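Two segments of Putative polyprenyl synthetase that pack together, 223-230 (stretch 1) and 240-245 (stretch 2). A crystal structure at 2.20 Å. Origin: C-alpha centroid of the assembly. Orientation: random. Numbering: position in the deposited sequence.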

# COMPACT_ATOMS: atom_id res chain seq x y z
N VAL A 223 25.63 -5.20 11.36
CA VAL A 223 26.11 -6.59 11.36
C VAL A 223 25.73 -7.31 10.06
O VAL A 223 26.54 -8.06 9.50
N ASP A 224 24.50 -7.07 9.59
CA ASP A 224 24.05 -7.55 8.27
C ASP A 224 24.95 -7.08 7.13
O ASP A 224 25.28 -7.85 6.23
N ASP A 225 25.35 -5.82 7.19
CA ASP A 225 26.31 -5.28 6.23
C ASP A 225 27.70 -5.91 6.32
O ASP A 225 28.37 -6.08 5.30
N LEU A 226 28.14 -6.25 7.53
CA LEU A 226 29.42 -6.96 7.69
C LEU A 226 29.34 -8.36 7.13
O LEU A 226 30.26 -8.81 6.45
N LEU A 227 28.21 -9.04 7.38
CA LEU A 227 28.01 -10.40 6.88
C LEU A 227 27.74 -10.45 5.38
O LEU A 227 28.04 -11.44 4.73
N GLY A 228 27.14 -9.38 4.84
CA GLY A 228 26.92 -9.31 3.38
C GLY A 228 28.21 -9.31 2.57
O GLY A 228 28.26 -9.83 1.46
N ILE A 229 29.27 -8.74 3.13
CA ILE A 229 30.59 -8.82 2.50
C ILE A 229 31.44 -10.00 3.02
O ILE A 229 31.78 -10.89 2.26
N TRP A 230 31.77 -10.01 4.31
CA TRP A 230 32.75 -11.01 4.81
C TRP A 230 32.20 -12.33 5.33
O TRP A 230 32.95 -13.13 5.88
N THR A 240 30.04 -15.81 -1.86
CA THR A 240 31.10 -14.96 -1.29
C THR A 240 30.92 -13.51 -1.77
O THR A 240 30.56 -13.28 -2.93
N TRP A 241 31.15 -12.56 -0.86
CA TRP A 241 31.06 -11.12 -1.13
C TRP A 241 29.73 -10.73 -1.81
O TRP A 241 29.73 -9.89 -2.72
N SER A 242 28.63 -11.33 -1.35
CA SER A 242 27.33 -11.24 -2.03
C SER A 242 26.84 -9.80 -2.25
O SER A 242 26.41 -9.46 -3.35
N ASP A 243 26.95 -8.97 -1.21
CA ASP A 243 26.59 -7.56 -1.34
C ASP A 243 27.46 -6.79 -2.34
O ASP A 243 27.00 -5.80 -2.92
N LEU A 244 28.70 -7.22 -2.54
CA LEU A 244 29.57 -6.56 -3.52
C LEU A 244 29.23 -6.97 -4.95
O LEU A 244 29.42 -6.18 -5.87
N ARG A 245 28.73 -8.18 -5.12
CA ARG A 245 28.22 -8.66 -6.41
C ARG A 245 26.95 -7.90 -6.84
O ARG A 245 26.62 -7.85 -8.03

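The contact is fastened where the last turn of the stretch 1 helix meets the middle of stretch 2, at Ser242 and Asp243. Its strongest direct bond runs between backbones: Asp243 N donates to Gly228 O at 3.1 Å, nearly straight at 170°. The same carbonyl receives a weak hydrogen bond from the side chain of Ser242 (chi1 p), with OG 3.5 Å from Gly228 O. Ser242 N also lies near, 3.2 Å from Gly228 O, but its angle is too poor for a hydrogen bond.

Two waters extend this polar seam. Water 1 donates to both stretches, its oxygen 2.7 Å from Asp225 O and 2.5 Å from Asp243 OD2, so it links a helix carbonyl to a carboxylate that does not bond the helix directly. The oxygen of water 2 lies 2.7 Å from Ile229 O, to which it donates, and 2.8 Å from Trp241 N, from which it accepts, joining the two backbones. Ile229 O also faces the backbone of Trp241 through a CA-H...O contact, with Trp241 CA 3.5 Å from Ile229 O.

Asp243 (chi1 m) is the one side chain whose CA-to-CB bond points toward the other stretch, and its carboxylate lies over Gly228. The absence of a side chain there matters: an ideal CB on Gly228 would sit 2.0 Å from Asp243 OD2, a clash. Asp225 (m) points sideways; its carboxylate is hydrogen-bonded outside this pairing.

Apolar packing centers on Ile229 (chi1 m, chi2 t), which points sideways and gives up more surface than any other residue here. Its CG2 lies 3.8 Å from Trp241 CE3 and also 3.8 Å from Leu244 CD1, touching both an indole and a leucine methyl. Leu244 (m, t) starts sideways, but its end comes nearer the helix. Trp241 likewise starts sideways and brings its ring in; chi1 is -25°, between wells, and the backbone has a positive phi of 50°. Its CE3 approaches Ile229 O to 3.3 Å.

Trp230 (chi1 m) starts with its CA-to-CB bond pointing away, yet its ring comes back to place CD1 3.5 Å from Trp241 CZ3, at the edge of the Trp241 ring. The two indoles are oblique, with planes at 84° and centroids of the Trp230 five-membered and Trp241 six-membered rings 5.6 Å apart.

Leu226 and Leu227 point away and make no contact with stretch 2. Arg245 instead braces stretch 2 itself, donating from NE to Thr240 O at 2.8 Å and from NH2 to Thr240 OG1 at 3.3 Å.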

# COMPACT_ATOMS: atom_id res chain seq x y z
CB VAL A 223 25.63 -7.37 12.62
CG1 VAL A 223 25.87 -8.87 12.48
CG2 VAL A 223 26.33 -6.85 13.87
CB ASP A 224 22.62 -7.10 7.98
CG ASP A 224 21.65 -8.25 7.91
OD1 ASP A 224 21.96 -9.27 7.27
OD2 ASP A 224 20.54 -8.11 8.48
CB ASP A 225 26.43 -3.77 6.42
CG ASP A 225 25.18 -3.04 6.01
OD1 ASP A 225 24.25 -3.69 5.47
OD2 ASP A 225 25.12 -1.81 6.24
CB LEU A 226 29.88 -6.99 9.14
CG LEU A 226 30.34 -5.68 9.79
CD1 LEU A 226 30.40 -5.85 11.30
CD2 LEU A 226 31.69 -5.19 9.23
CB LEU A 227 26.86 -11.11 7.62
CG LEU A 227 26.82 -11.30 9.15
CD1 LEU A 227 25.62 -12.19 9.53
CD2 LEU A 227 28.12 -11.86 9.75
CB ILE A 229 31.38 -7.50 2.60
CG1 ILE A 229 30.53 -6.34 2.05
CG2 ILE A 229 32.72 -7.63 1.85
CD1 ILE A 229 31.03 -4.96 2.47
CB TRP A 230 33.65 -10.38 5.85
CG TRP A 230 34.53 -9.35 5.26
CD1 TRP A 230 35.70 -9.56 4.58
CD2 TRP A 230 34.32 -7.93 5.27
NE1 TRP A 230 36.24 -8.36 4.18
CE2 TRP A 230 35.41 -7.34 4.58
CE3 TRP A 230 33.31 -7.11 5.79
CZ2 TRP A 230 35.52 -5.96 4.41
CZ3 TRP A 230 33.42 -5.73 5.61
CH2 TRP A 230 34.52 -5.18 4.92
CB THR A 240 32.53 -15.45 -1.66
OG1 THR A 240 32.68 -15.52 -3.09
CG2 THR A 240 32.84 -16.81 -1.06
CB TRP A 241 32.27 -10.61 -1.94
CG TRP A 241 33.52 -11.45 -1.80
CD1 TRP A 241 33.96 -12.41 -2.67
CD2 TRP A 241 34.46 -11.42 -0.72
NE1 TRP A 241 35.11 -12.98 -2.19
CE2 TRP A 241 35.44 -12.40 -1.00
CE3 TRP A 241 34.57 -10.68 0.46
CZ2 TRP A 241 36.53 -12.65 -0.14
CZ3 TRP A 241 35.65 -10.93 1.32
CH2 TRP A 241 36.61 -11.90 1.00
CB SER A 242 26.25 -12.07 -1.31
OG SER A 242 25.66 -11.34 -0.24
CB ASP A 243 26.66 -6.84 0.01
CG ASP A 243 25.46 -7.13 0.89
OD1 ASP A 243 24.61 -7.96 0.52
OD2 ASP A 243 25.38 -6.51 1.97
CB LEU A 244 31.05 -6.79 -3.21
CG LEU A 244 31.59 -6.34 -1.85
CD1 LEU A 244 33.10 -6.54 -1.78
CD2 LEU A 244 31.23 -4.90 -1.52
CB ARG A 245 27.94 -10.17 -6.38
CG ARG A 245 29.19 -11.04 -6.26
CD ARG A 245 28.85 -12.52 -6.09
NE ARG A 245 30.03 -13.31 -5.72
CZ ARG A 245 30.78 -14.00 -6.57
NH1 ARG A 245 30.49 -14.01 -7.87
NH2 ARG A 245 31.84 -14.69 -6.13
O HOH W 1 27.35 -5.24 2.92
O HOH W 2 32.05 -13.49 1.66